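Local coordinates for protein Non-reducing end beta-L-arabinofuranosidase (Bacteroides thetaiotaomicron, PDB 5MQO) that probably acts as a family GH127 glycoside hydrolase, an aceric acidase, in the breakdown of plant pectin by a gut bacterium, at residues 212-217 / 252-257; 192-197 / 222-227; 579-584 / 628-633; 599-604 / 643-648; 544-549 / 565-570. All coordinates share one frame; numbering follows the deposited sequence.

Contact 1: residues 212-217 / 252-257; sequences TLFDAA and YRATGN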
# COMPACT_ATOMS: atom_id res chain seq x y z
N THR A 212 -6.23 -26.77 9.95
CA THR A 212 -7.65 -26.65 10.29
C THR A 212 -8.43 -25.68 9.36
O THR A 212 -9.43 -26.08 8.76
CB THR A 212 -7.83 -26.39 11.83
OG1 THR A 212 -9.19 -26.58 12.22
CG2 THR A 212 -7.35 -25.01 12.31
N LEU A 213 -7.94 -24.45 9.18
CA LEU A 213 -8.61 -23.50 8.29
C LEU A 213 -8.20 -23.72 6.84
O LEU A 213 -9.01 -23.54 5.93
CB LEU A 213 -8.34 -22.04 8.67
CG LEU A 213 -9.16 -21.00 7.86
CD1 LEU A 213 -10.66 -21.24 7.99
CD2 LEU A 213 -8.83 -19.57 8.24
N PHE A 214 -6.94 -24.08 6.63
CA PHE A 214 -6.42 -24.35 5.28
C PHE A 214 -7.28 -25.33 4.48
O PHE A 214 -7.60 -25.07 3.31
CB PHE A 214 -5.00 -24.88 5.37
CG PHE A 214 -4.31 -24.97 4.05
CD1 PHE A 214 -4.12 -23.83 3.28
CD2 PHE A 214 -3.83 -26.18 3.57
CE1 PHE A 214 -3.47 -23.89 2.08
CE2 PHE A 214 -3.17 -26.26 2.36
CZ PHE A 214 -2.98 -25.10 1.61
N ASP A 215 -7.64 -26.44 5.11
CA ASP A 215 -8.50 -27.45 4.46
C ASP A 215 -9.86 -26.86 4.11
O ASP A 215 -10.38 -27.15 3.05
CB ASP A 215 -8.61 -28.74 5.31
CG ASP A 215 -7.27 -29.53 5.37
OD1 ASP A 215 -6.57 -29.67 4.34
OD2 ASP A 215 -6.91 -30.05 6.45
N ALA A 216 -10.40 -25.99 4.96
CA ALA A 216 -11.61 -25.21 4.60
C ALA A 216 -11.40 -24.36 3.36
O ALA A 216 -12.26 -24.27 2.51
CB ALA A 216 -12.08 -24.34 5.76
N ALA A 217 -10.23 -23.75 3.25
CA ALA A 217 -9.88 -22.96 2.07
C ALA A 217 -9.68 -23.80 0.75
O ALA A 217 -10.24 -23.41 -0.30
CB ALA A 217 -8.65 -22.12 2.39
N TYR A 252 -2.46 -21.99 -5.59
CA TYR A 252 -1.57 -22.84 -6.42
C TYR A 252 -0.19 -22.90 -5.80
O TYR A 252 0.35 -23.97 -5.58
CB TYR A 252 -1.48 -22.33 -7.85
CG TYR A 252 -0.33 -22.88 -8.65
CD1 TYR A 252 -0.32 -24.21 -9.11
CD2 TYR A 252 0.74 -22.07 -9.00
CE1 TYR A 252 0.74 -24.70 -9.87
CE2 TYR A 252 1.81 -22.54 -9.75
CZ TYR A 252 1.81 -23.86 -10.19
OH TYR A 252 2.89 -24.27 -10.95
N ARG A 253 0.36 -21.73 -5.49
CA ARG A 253 1.57 -21.63 -4.68
C ARG A 253 1.58 -22.49 -3.44
O ARG A 253 2.59 -23.10 -3.15
CB ARG A 253 1.84 -20.18 -4.28
CG ARG A 253 2.42 -19.37 -5.44
CD ARG A 253 2.33 -17.90 -5.22
NE ARG A 253 2.72 -17.19 -6.42
CZ ARG A 253 2.60 -15.87 -6.56
NH1 ARG A 253 2.14 -15.13 -5.56
NH2 ARG A 253 2.96 -15.28 -7.70
N ALA A 254 0.47 -22.52 -2.72
CA ALA A 254 0.38 -23.30 -1.48
C ALA A 254 0.11 -24.80 -1.64
O ALA A 254 0.37 -25.55 -0.70
CB ALA A 254 -0.64 -22.69 -0.56
N THR A 255 -0.42 -25.24 -2.77
CA THR A 255 -0.81 -26.66 -2.94
C THR A 255 -0.14 -27.40 -4.08
O THR A 255 -0.13 -28.62 -4.06
CB THR A 255 -2.32 -26.78 -3.21
OG1 THR A 255 -2.67 -26.02 -4.38
CG2 THR A 255 -3.14 -26.30 -2.00
N GLY A 256 0.38 -26.69 -5.08
CA GLY A 256 0.96 -27.30 -6.28
C GLY A 256 -0.10 -27.78 -7.24
O GLY A 256 0.21 -28.47 -8.22
N ASN A 257 -1.36 -27.42 -7.01
CA ASN A 257 -2.46 -28.01 -7.74
C ASN A 257 -2.69 -27.28 -9.07
O ASN A 257 -3.30 -26.20 -9.06
CB ASN A 257 -3.71 -27.95 -6.87
CG ASN A 257 -4.94 -28.53 -7.54
OD1 ASN A 257 -4.99 -28.68 -8.76
ND2 ASN A 257 -5.95 -28.83 -6.74

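Contact 2: residues 192-197 / 222-227; sequences YNLGHL and DFLCHF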
# COMPACT_ATOMS: atom_id res chain seq x y z
N TYR A 192 -18.28 -14.39 -3.38
CA TYR A 192 -17.34 -13.28 -3.12
C TYR A 192 -16.61 -13.51 -1.80
O TYR A 192 -15.41 -13.23 -1.68
CB TYR A 192 -18.05 -11.92 -2.99
CG TYR A 192 -18.96 -11.47 -4.12
CD1 TYR A 192 -18.48 -10.64 -5.15
CD2 TYR A 192 -20.33 -11.81 -4.13
CE1 TYR A 192 -19.32 -10.20 -6.17
CE2 TYR A 192 -21.17 -11.37 -5.15
CZ TYR A 192 -20.67 -10.57 -6.16
OH TYR A 192 -21.51 -10.15 -7.15
N ASN A 193 -17.37 -13.97 -0.81
CA ASN A 193 -16.83 -14.34 0.49
C ASN A 193 -15.81 -15.46 0.43
O ASN A 193 -14.88 -15.48 1.21
CB ASN A 193 -17.97 -14.71 1.44
CG ASN A 193 -18.68 -13.48 2.00
OD1 ASN A 193 -18.50 -12.37 1.50
ND2 ASN A 193 -19.46 -13.68 3.06
N LEU A 194 -15.99 -16.40 -0.49
CA LEU A 194 -15.04 -17.50 -0.65
C LEU A 194 -13.63 -17.07 -0.97
O LEU A 194 -12.69 -17.66 -0.46
CB LEU A 194 -15.51 -18.50 -1.71
CG LEU A 194 -16.71 -19.37 -1.31
CD1 LEU A 194 -16.75 -20.58 -2.23
CD2 LEU A 194 -16.69 -19.82 0.15
N GLY A 195 -13.47 -16.05 -1.79
CA GLY A 195 -12.14 -15.58 -2.13
C GLY A 195 -11.32 -15.12 -0.93
O GLY A 195 -10.09 -15.26 -0.91
N HIS A 196 -12.00 -14.55 0.05
CA HIS A 196 -11.35 -14.07 1.24
C HIS A 196 -11.04 -15.20 2.18
O HIS A 196 -10.04 -15.14 2.89
CB HIS A 196 -12.22 -13.02 1.92
CG HIS A 196 -12.36 -11.79 1.10
ND1 HIS A 196 -11.29 -10.99 0.79
CD2 HIS A 196 -13.44 -11.24 0.49
CE1 HIS A 196 -11.70 -9.99 0.03
NE2 HIS A 196 -13.00 -10.12 -0.16
N LEU A 197 -11.88 -16.23 2.20
CA LEU A 197 -11.55 -17.44 2.93
C LEU A 197 -10.24 -18.06 2.45
O LEU A 197 -9.48 -18.55 3.28
CB LEU A 197 -12.68 -18.47 2.84
CG LEU A 197 -12.49 -19.77 3.64
CD1 LEU A 197 -12.61 -19.53 5.13
CD2 LEU A 197 -13.50 -20.79 3.18
N ASP A 222 -11.79 -25.36 -4.63
CA ASP A 222 -12.34 -26.41 -5.54
C ASP A 222 -13.76 -26.06 -5.98
O ASP A 222 -14.15 -26.26 -7.14
CB ASP A 222 -12.28 -27.80 -4.90
CG ASP A 222 -10.84 -28.33 -4.77
OD1 ASP A 222 -9.99 -28.07 -5.65
OD2 ASP A 222 -10.54 -29.04 -3.79
N PHE A 223 -14.52 -25.50 -5.05
CA PHE A 223 -15.85 -25.04 -5.35
C PHE A 223 -15.87 -23.92 -6.42
O PHE A 223 -16.67 -23.98 -7.34
CB PHE A 223 -16.60 -24.61 -4.09
CG PHE A 223 -17.98 -24.15 -4.38
CD1 PHE A 223 -18.96 -25.07 -4.70
CD2 PHE A 223 -18.27 -22.79 -4.46
CE1 PHE A 223 -20.23 -24.65 -5.06
CE2 PHE A 223 -19.53 -22.37 -4.81
CZ PHE A 223 -20.52 -23.30 -5.11
N LEU A 224 -15.00 -22.92 -6.28
CA LEU A 224 -14.85 -21.92 -7.32
C LEU A 224 -14.45 -22.53 -8.67
O LEU A 224 -14.98 -22.11 -9.69
CB LEU A 224 -13.79 -20.89 -6.98
CG LEU A 224 -13.95 -20.01 -5.76
CD1 LEU A 224 -12.83 -18.98 -5.76
CD2 LEU A 224 -15.31 -19.34 -5.76
N CYS A 225 -13.53 -23.49 -8.69
CA CYS A 225 -13.15 -24.10 -9.97
C CYS A 225 -14.37 -24.72 -10.66
O CYS A 225 -14.51 -24.63 -11.88
CB CYS A 225 -12.03 -25.14 -9.82
SG CYS A 225 -10.52 -24.52 -9.03
N HIS A 226 -15.25 -25.32 -9.87
CA HIS A 226 -16.48 -25.88 -10.39
C HIS A 226 -17.40 -24.76 -10.86
O HIS A 226 -17.98 -24.83 -11.94
CB HIS A 226 -17.16 -26.74 -9.31
CG HIS A 226 -18.41 -27.42 -9.78
ND1 HIS A 226 -18.40 -28.45 -10.69
CD2 HIS A 226 -19.72 -27.20 -9.46
CE1 HIS A 226 -19.64 -28.85 -10.91
NE2 HIS A 226 -20.46 -28.11 -10.18
N PHE A 227 -17.52 -23.73 -10.04
CA PHE A 227 -18.37 -22.59 -10.37
C PHE A 227 -17.99 -21.89 -11.68
O PHE A 227 -18.88 -21.41 -12.38
CB PHE A 227 -18.31 -21.59 -9.22
CG PHE A 227 -19.25 -20.45 -9.37
CD1 PHE A 227 -18.90 -19.34 -10.14
CD2 PHE A 227 -20.47 -20.45 -8.72
CE1 PHE A 227 -19.76 -18.28 -10.26
CE2 PHE A 227 -21.35 -19.38 -8.84
CZ PHE A 227 -20.99 -18.29 -9.61

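Contact 3: residues 579-584 / 628-633; sequences MPVCLL and IKLIPK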
# COMPACT_ATOMS: atom_id res chain seq x y z
N MET A 579 18.68 13.11 4.42
CA MET A 579 17.25 13.22 4.42
C MET A 579 16.85 14.68 4.60
O MET A 579 16.24 15.06 5.58
CB MET A 579 16.69 12.33 5.52
CG MET A 579 15.19 12.18 5.42
SD MET A 579 14.49 11.28 6.78
CE MET A 579 14.85 9.63 6.25
N PRO A 580 17.20 15.51 3.64
CA PRO A 580 16.79 16.93 3.72
C PRO A 580 15.31 17.13 3.42
O PRO A 580 14.62 16.20 3.04
CB PRO A 580 17.60 17.58 2.61
CG PRO A 580 17.67 16.50 1.56
CD PRO A 580 17.82 15.20 2.34
N VAL A 581 14.84 18.36 3.61
CA VAL A 581 13.48 18.77 3.26
C VAL A 581 13.48 19.00 1.78
O VAL A 581 14.39 19.65 1.28
CB VAL A 581 13.07 20.05 4.01
CG1 VAL A 581 11.90 20.75 3.35
CG2 VAL A 581 12.75 19.75 5.46
N CYS A 582 12.48 18.45 1.08
CA CYS A 582 12.32 18.64 -0.37
C CYS A 582 11.05 19.36 -0.73
O CYS A 582 10.01 19.12 -0.11
CB CYS A 582 12.32 17.33 -1.13
SG CYS A 582 13.98 16.77 -1.27
N LEU A 583 11.17 20.21 -1.75
CA LEU A 583 10.05 20.89 -2.35
C LEU A 583 9.92 20.30 -3.73
O LEU A 583 10.88 20.29 -4.47
CB LEU A 583 10.32 22.40 -2.43
CG LEU A 583 9.94 23.19 -1.16
CD1 LEU A 583 10.57 22.63 0.10
CD2 LEU A 583 10.33 24.65 -1.34
N LEU A 584 8.73 19.79 -4.08
CA LEU A 584 8.53 19.12 -5.34
C LEU A 584 7.52 19.90 -6.14
O LEU A 584 6.58 20.42 -5.57
CB LEU A 584 8.01 17.69 -5.11
CG LEU A 584 8.99 16.59 -4.66
CD1 LEU A 584 9.50 16.86 -3.26
CD2 LEU A 584 8.31 15.24 -4.67
N ILE A 628 12.37 28.70 1.11
CA ILE A 628 11.97 28.65 2.52
C ILE A 628 12.92 27.71 3.27
O ILE A 628 13.42 26.74 2.70
CB ILE A 628 10.50 28.19 2.69
CG1 ILE A 628 10.03 28.43 4.14
CG2 ILE A 628 10.31 26.73 2.26
CD1 ILE A 628 8.67 27.87 4.47
N LYS A 629 13.19 28.03 4.53
CA LYS A 629 13.95 27.13 5.40
C LYS A 629 13.00 26.52 6.42
O LYS A 629 12.46 27.21 7.28
CB LYS A 629 15.17 27.83 6.03
CG LYS A 629 16.43 27.62 5.17
CD LYS A 629 17.49 28.70 5.36
CE LYS A 629 18.17 29.11 4.05
NZ LYS A 629 19.30 30.06 4.29
N LEU A 630 12.79 25.21 6.25
CA LEU A 630 11.88 24.40 7.07
C LEU A 630 12.69 23.54 8.02
O LEU A 630 13.61 22.82 7.58
CB LEU A 630 11.01 23.50 6.18
CG LEU A 630 9.87 24.23 5.47
CD1 LEU A 630 9.29 23.39 4.34
CD2 LEU A 630 8.77 24.65 6.45
N ILE A 631 12.31 23.60 9.30
CA ILE A 631 13.13 23.03 10.38
C ILE A 631 12.38 21.89 11.07
O ILE A 631 11.29 22.12 11.58
CB ILE A 631 13.52 24.16 11.37
CG1 ILE A 631 14.70 24.95 10.82
CG2 ILE A 631 13.87 23.63 12.75
CD1 ILE A 631 14.70 26.41 11.23
N PRO A 632 12.97 20.69 11.10
CA PRO A 632 12.33 19.56 11.83
C PRO A 632 12.31 19.74 13.35
O PRO A 632 13.25 20.26 13.91
CB PRO A 632 13.20 18.35 11.46
CG PRO A 632 14.51 18.92 11.04
CD PRO A 632 14.25 20.30 10.48
N LYS A 633 11.22 19.31 13.97
CA LYS A 633 11.00 19.43 15.42
C LYS A 633 10.09 18.30 15.81
O LYS A 633 8.99 18.22 15.29
CB LYS A 633 10.28 20.73 15.77
CG LYS A 633 11.15 21.95 15.72
CD LYS A 633 11.08 22.69 17.04
CE LYS A 633 12.03 23.89 17.08
NZ LYS A 633 12.36 24.24 18.50

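Contact 4: residues 599-604 / 643-648; sequences VKRGPL and VALEGK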
# COMPACT_ATOMS: atom_id res chain seq x y z
N VAL A 599 5.66 19.35 -0.02
CA VAL A 599 6.84 19.18 0.80
C VAL A 599 7.01 17.73 1.22
O VAL A 599 6.17 17.20 1.93
CB VAL A 599 6.74 20.02 2.11
CG1 VAL A 599 8.01 19.85 2.93
CG2 VAL A 599 6.47 21.49 1.82
N LYS A 600 8.10 17.11 0.82
CA LYS A 600 8.51 15.80 1.35
C LYS A 600 9.71 15.97 2.29
O LYS A 600 10.43 16.97 2.22
CB LYS A 600 8.87 14.83 0.22
CG LYS A 600 7.69 14.38 -0.65
CD LYS A 600 7.99 13.22 -1.63
CE LYS A 600 8.03 11.88 -0.92
NZ LYS A 600 8.26 10.73 -1.81
N ARG A 601 9.88 14.99 3.17
CA ARG A 601 11.14 14.77 3.87
C ARG A 601 11.32 13.27 3.94
O ARG A 601 10.49 12.54 4.52
CB ARG A 601 11.13 15.37 5.28
CG ARG A 601 12.38 15.06 6.08
CD ARG A 601 12.67 16.06 7.21
NE ARG A 601 13.99 15.72 7.77
CZ ARG A 601 14.23 14.88 8.78
NH1 ARG A 601 13.24 14.29 9.49
NH2 ARG A 601 15.49 14.65 9.12
N GLY A 602 12.39 12.79 3.31
CA GLY A 602 12.53 11.37 3.16
C GLY A 602 11.32 10.86 2.40
O GLY A 602 10.97 11.46 1.35
N PRO A 603 10.64 9.80 2.92
CA PRO A 603 9.50 9.15 2.28
C PRO A 603 8.13 9.73 2.63
O PRO A 603 7.12 9.29 2.04
CB PRO A 603 9.58 7.72 2.79
CG PRO A 603 10.11 7.87 4.18
CD PRO A 603 11.02 9.09 4.17
N LEU A 604 8.08 10.68 3.56
CA LEU A 604 6.80 11.21 4.00
C LEU A 604 6.42 12.44 3.23
O LEU A 604 7.18 13.39 3.15
CB LEU A 604 6.82 11.55 5.49
CG LEU A 604 7.06 10.35 6.43
CD1 LEU A 604 7.08 10.82 7.88
CD2 LEU A 604 6.03 9.24 6.25
N VAL A 643 7.81 14.05 13.42
CA VAL A 643 8.58 15.20 13.02
C VAL A 643 7.67 16.16 12.27
O VAL A 643 7.23 15.87 11.17
CB VAL A 643 9.78 14.80 12.15
CG1 VAL A 643 10.53 16.06 11.69
CG2 VAL A 643 10.71 13.88 12.94
N ALA A 644 7.38 17.30 12.89
CA ALA A 644 6.80 18.44 12.16
C ALA A 644 7.92 19.28 11.53
O ALA A 644 9.09 19.08 11.82
CB ALA A 644 5.91 19.29 13.08
N LEU A 645 7.56 20.18 10.63
CA LEU A 645 8.53 21.06 9.99
C LEU A 645 8.01 22.46 10.25
O LEU A 645 6.84 22.74 9.99
CB LEU A 645 8.65 20.75 8.49
CG LEU A 645 9.00 19.30 8.11
CD1 LEU A 645 8.63 18.96 6.65
CD2 LEU A 645 10.46 19.00 8.39
N GLU A 646 8.85 23.32 10.82
CA GLU A 646 8.46 24.68 11.21
C GLU A 646 9.21 25.67 10.36
O GLU A 646 10.40 25.46 10.08
CB GLU A 646 8.79 24.93 12.67
CG GLU A 646 7.88 24.20 13.65
CD GLU A 646 8.30 24.35 15.11
OE1 GLU A 646 9.27 25.10 15.43
OE2 GLU A 646 7.63 23.69 15.94
N GLY A 647 8.52 26.73 9.96
CA GLY A 647 9.12 27.76 9.14
C GLY A 647 8.21 28.95 8.92
O GLY A 647 7.06 29.00 9.42
N LYS A 648 8.74 29.91 8.15
CA LYS A 648 8.08 31.17 7.89
C LYS A 648 7.62 31.21 6.44
O LYS A 648 8.43 31.34 5.49
CB LYS A 648 9.02 32.33 8.21
CG LYS A 648 8.34 33.70 8.09
CD LYS A 648 8.80 34.68 9.18
CE LYS A 648 8.11 34.35 10.50
NZ LYS A 648 8.78 34.86 11.71

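Contact 5: residues 544-549 / 565-570; sequences LTVNGQ and RTWKKG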
# COMPACT_ATOMS: atom_id res chain seq x y z
N LEU A 544 27.70 4.15 2.79
CA LEU A 544 27.82 2.91 3.57
C LEU A 544 29.11 2.80 4.39
O LEU A 544 30.16 3.35 4.04
CB LEU A 544 27.76 1.72 2.62
CG LEU A 544 26.39 1.43 2.00
CD1 LEU A 544 26.57 0.45 0.85
CD2 LEU A 544 25.41 0.87 3.03
N THR A 545 29.03 2.07 5.50
CA THR A 545 30.21 1.63 6.25
C THR A 545 30.02 0.16 6.64
O THR A 545 28.89 -0.32 6.73
CB THR A 545 30.48 2.50 7.50
OG1 THR A 545 29.45 2.29 8.47
CG2 THR A 545 30.55 3.99 7.12
N VAL A 546 31.13 -0.57 6.79
CA VAL A 546 31.10 -1.93 7.35
C VAL A 546 32.08 -2.07 8.51
O VAL A 546 33.31 -2.00 8.34
CB VAL A 546 31.38 -3.04 6.32
CG1 VAL A 546 30.98 -4.39 6.90
CG2 VAL A 546 30.63 -2.78 5.03
N ASN A 547 31.51 -2.29 9.70
CA ASN A 547 32.21 -2.18 10.97
C ASN A 547 32.96 -0.84 11.13
O ASN A 547 34.06 -0.80 11.67
CB ASN A 547 33.13 -3.38 11.17
CG ASN A 547 32.37 -4.70 11.31
OD1 ASN A 547 31.51 -4.84 12.19
ND2 ASN A 547 32.73 -5.69 10.48
N GLY A 548 32.35 0.25 10.65
CA GLY A 548 32.97 1.59 10.63
C GLY A 548 33.83 1.97 9.42
O GLY A 548 34.27 3.11 9.32
N GLN A 549 34.07 1.03 8.50
CA GLN A 549 35.01 1.21 7.38
C GLN A 549 34.26 1.48 6.07
O GLN A 549 33.36 0.70 5.73
CB GLN A 549 35.89 -0.03 7.27
CG GLN A 549 36.47 -0.47 8.62
CD GLN A 549 37.16 0.68 9.41
OE1 GLN A 549 36.73 1.06 10.53
NE2 GLN A 549 38.21 1.25 8.82
N ARG A 565 30.26 -10.09 0.72
CA ARG A 565 31.16 -10.23 1.86
C ARG A 565 30.94 -11.60 2.50
O ARG A 565 29.83 -12.13 2.46
CB ARG A 565 30.82 -9.12 2.86
CG ARG A 565 31.74 -8.97 4.06
CD ARG A 565 33.10 -8.41 3.65
NE ARG A 565 32.99 -7.07 3.07
CZ ARG A 565 33.07 -5.92 3.75
NH1 ARG A 565 33.26 -5.90 5.07
NH2 ARG A 565 32.94 -4.76 3.08
N THR A 566 31.98 -12.19 3.07
CA THR A 566 31.82 -13.39 3.90
C THR A 566 31.51 -12.85 5.29
O THR A 566 32.41 -12.40 5.99
CB THR A 566 33.05 -14.34 3.89
OG1 THR A 566 33.32 -14.77 2.55
CG2 THR A 566 32.80 -15.58 4.74
N TRP A 567 30.24 -12.86 5.65
CA TRP A 567 29.77 -12.18 6.87
C TRP A 567 30.06 -13.06 8.07
O TRP A 567 29.82 -14.27 8.02
CB TRP A 567 28.26 -11.85 6.80
CG TRP A 567 27.88 -10.99 5.63
CD1 TRP A 567 27.47 -11.42 4.40
CD2 TRP A 567 27.90 -9.57 5.57
NE1 TRP A 567 27.23 -10.34 3.58
CE2 TRP A 567 27.49 -9.19 4.28
CE3 TRP A 567 28.22 -8.56 6.50
CZ2 TRP A 567 27.39 -7.86 3.89
CZ3 TRP A 567 28.12 -7.25 6.11
CH2 TRP A 567 27.70 -6.91 4.82
N LYS A 568 30.60 -12.44 9.12
CA LYS A 568 30.88 -13.09 10.40
C LYS A 568 29.85 -12.60 11.40
O LYS A 568 29.32 -11.49 11.25
CB LYS A 568 32.28 -12.69 10.94
CG LYS A 568 33.45 -12.77 9.96
CD LYS A 568 33.78 -14.20 9.53
CE LYS A 568 34.47 -14.27 8.17
NZ LYS A 568 35.59 -13.29 7.99
N LYS A 569 29.63 -13.37 12.46
CA LYS A 569 28.86 -12.89 13.60
C LYS A 569 29.34 -11.51 14.03
O LYS A 569 30.53 -11.19 13.92
CB LYS A 569 28.91 -13.85 14.78
CG LYS A 569 28.45 -13.24 16.10
CD LYS A 569 28.06 -14.28 17.14
CE LYS A 569 27.43 -13.58 18.34
NZ LYS A 569 27.08 -14.52 19.43
N GLY A 570 28.40 -10.67 14.47
CA GLY A 570 28.68 -9.36 15.00
C GLY A 570 29.06 -8.29 14.00
O GLY A 570 29.28 -7.15 14.40

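Contact 1: residues 212-217 / 252-257
F214 and T255 meet obliquely: the phenyl ring of F214 reaches out from its helix, and the methyl of T255 comes across the line of that side chain. The ring leads with its outer end. CZ lies 3.8 Å from T255 CG2 and 4.0 Å from A254 CB, with CE1 of the same ring also close to the A254 methyl, so one aromatic tip rests against two methyl groups on neighbouring residues. With CG trans to the backbone N (chi1 -170°), the phenyl extends far enough to bridge helices whose CA atoms, at F214 and A254, are still 9.6 Å apart.

T255 works on two fronts. Chi1 near 58° gives CG2 to the ring and leaves OG1 facing its own chain, where it hydrogen-bonds to M251 O and accepts from N257 N at 3.3 Å, an ST turn. A valine in place of T255 would have no hydroxyl, and N257 N would probably be left without its side-chain acceptor and M251 O without its partner in the side chain, loosening the turn out of the helix.

G256, at positive phi, ends helix 243-255, and N257 caps the start of helix 258-270 through R259 N. The F214 ring also stacks on H205 of helix 192-208, while its neighbour L213 packs against helices 192-208 and 120-136 in the mainly helical catalytic domain.

Contact 2: residues 192-197 / 222-227
L194 reaches over to F223 and L224, and its side chain can be followed outward atom by atom. CB, the first atom to arrive, lies 4.1 Å from L224 CD2. CG sits with chi1 at -72°, opposite the carbonyl carbon, and chi2 of -161° then sends the CD1 branch on toward helix 212-230. CD1 is the working tip: it lies 3.5 Å from F223 CD2 and 4.0 Å from L224 CD2, so one methyl touches both the phenyl ring and the neighbouring leucine.

The two helices follow one another in the chain, joined by a short link, and run roughly antiparallel as an alpha-helical hairpin. Such hairpins build the (alpha/alpha)6 barrel expected of a GH127 catalytic domain, in keeping with its place in the six-hairpin clan.

The partners come in from different directions. L224 slides past L194 the opposite way, each leucine lying alongside the other, whereas F223 crosses L194 at about a right angle. F223 keeps CG trans to its backbone N (chi1 -179°), which brings CD2 of the ring up to the leucine methyl. No hydrogen bond spans the pair; the interface is wholly apolar, with both leucines buried. Beyond it, Y142 meets the F223 ring edge-to-face, L224 also touches T191 in the loop ahead of helix 192-208, and A220, a turn earlier on helix 212-230, packs on L194 as well.

Contact 3: residues 579-584 / 628-633
V581 puts both its methyls against L630. CG1 lies 3.8 Å from L630 CD1 and 4.0 Å from L630 CB, while CG2 faces the backbone, 3.8 Å from L630 O, so the valine straddles the base of the leucine and the two side chains cross at about a right angle. Two residues on, L583 repeats the approach more loosely: its CD2 is 4.2 Å from I628 CG2, again crosswise, and its CD1 just reaches L630 CD1 at 4.5 Å. L630 is thus touched by both V581 and L583.

L630 CG sits opposite its carbonyl carbon (chi1 -76°), which carries CD1 over to the valine. V581 and L583 point to the same side of their strand, with C582 turned away between them. No hydrogen bond joins the two segments, and the contact rests on branched aliphatic groups near the surface of the C-terminal domain.

Each segment is hydrogen-bonded to a different neighbour instead: 581-584 lies antiparallel to strand 596-601, where V599 backs V581 and V597 backs L583, and 631-637 pairs antiparallel with strand 640-651, whose L645 also touches V581.

Contact 4: residues 599-604 / 643-648
Strands of the C-terminal domain, probably a beta-sandwich as in GH127 relatives, face each other across a curled sheet where V599 and R601, on strand 596-601, look over at V643 and L645, on strand 640-651. The short axes stay 9.8 Å apart and their N-to-C directions differ by 129°, too far apart for backbone pairing; side chains fill the gap.

L645 is central. Its two methyls divide the work: CD1 lies 3.9 Å from V599 CG1, and CD2 lies 3.9 Å from R601 CD. The valine and leucine slide past each other in opposite directions, while R601 crosses L645 obliquely. R601 runs extended from CG to NE, with CG trans to the backbone N (chi1 176°), and so brings CD against the leucine before its head reaches V643. There NH1 comes to 3.9 Å from V643 CG1, a van der Waals approach with the two side chains at about a right angle.

Two of the guanidinium nitrogens are bonded outside the pair: NH1 to W511 O and NE, weakly, to M579 O. Those bonds probably steady the charged end beside the hydrophobic layer. Just past R601 the chain reverses in a type II' turn through G602 and P603, with R601 N bonded to L604 O at 3.1 Å and L604 N to R601 O at 3.2 Å.

That turn leads into strand 604-609, whose Y606 packs on V599, R601 and L645; strand 581-584 adds V581 beside R601, and L676 of strand 670-678 touches V599.

Contact 5: residues 544-549 / 565-570
V546 opens a type I' turn that runs to Q549, its N bonded to Q549 O at 2.8 Å, and from that strand end it faces R565 across about 10.0 Å between the CA atoms of the two residues. The side chains approach from opposite directions. R565 is kinked at chi2 (71°) and chi3 (62°), and so lays its guanidinium obliquely against the head of the valine: NH1 lies 3.3 Å from V546 CG1 and NH2 3.6 Å from V546 CG2. Each terminal nitrogen is nearest a different methyl. W567 joins from its ring corner, CZ3 standing 4.1 Å from V546 CG1.

In the middle domain, probably a beta-sandwich, V546 ends a strand of one sheet and R565 a strand of the other, so the contact lies where the ends of strands from the two sheets meet. Nearer the backbone, R565 CB lies 3.6 Å above one face of the W567 indole, offset toward the ring's rim, while NE1 of that indole hydrogen-bonds to F529 O. An alanine at R565 would have no guanidinium, and the V546 methyls would probably lose their cover, a gap opening over the valine.

Farther out, N547 OD1 comes no nearer than 3.9 Å to G570 O, and its amide nitrogen instead hydrogen-bonds to D571 OD1.

Contacts 1 and 2 belong to the helical catalytic domain and share helix 212-230; they touch where L213, A216 and A217 meet L197, with centres about 12 Å apart. Contact 1 is at the surface, one ring tip against two methyls, while contact 2 is buried and leucine-centred. Contacts 3 and 4, centres about 5 Å apart, interlock in the C-terminal domain: C582 N to K600 O and I631 N to E646 O are probable hydrogen bonds. There contact 3 is the surface one, purely aliphatic, and contact 4 the buried one. Contact 4 uses an arginine by both its shaft and its head; contact 5, partly buried in the middle domain, uses one by its guanidinium.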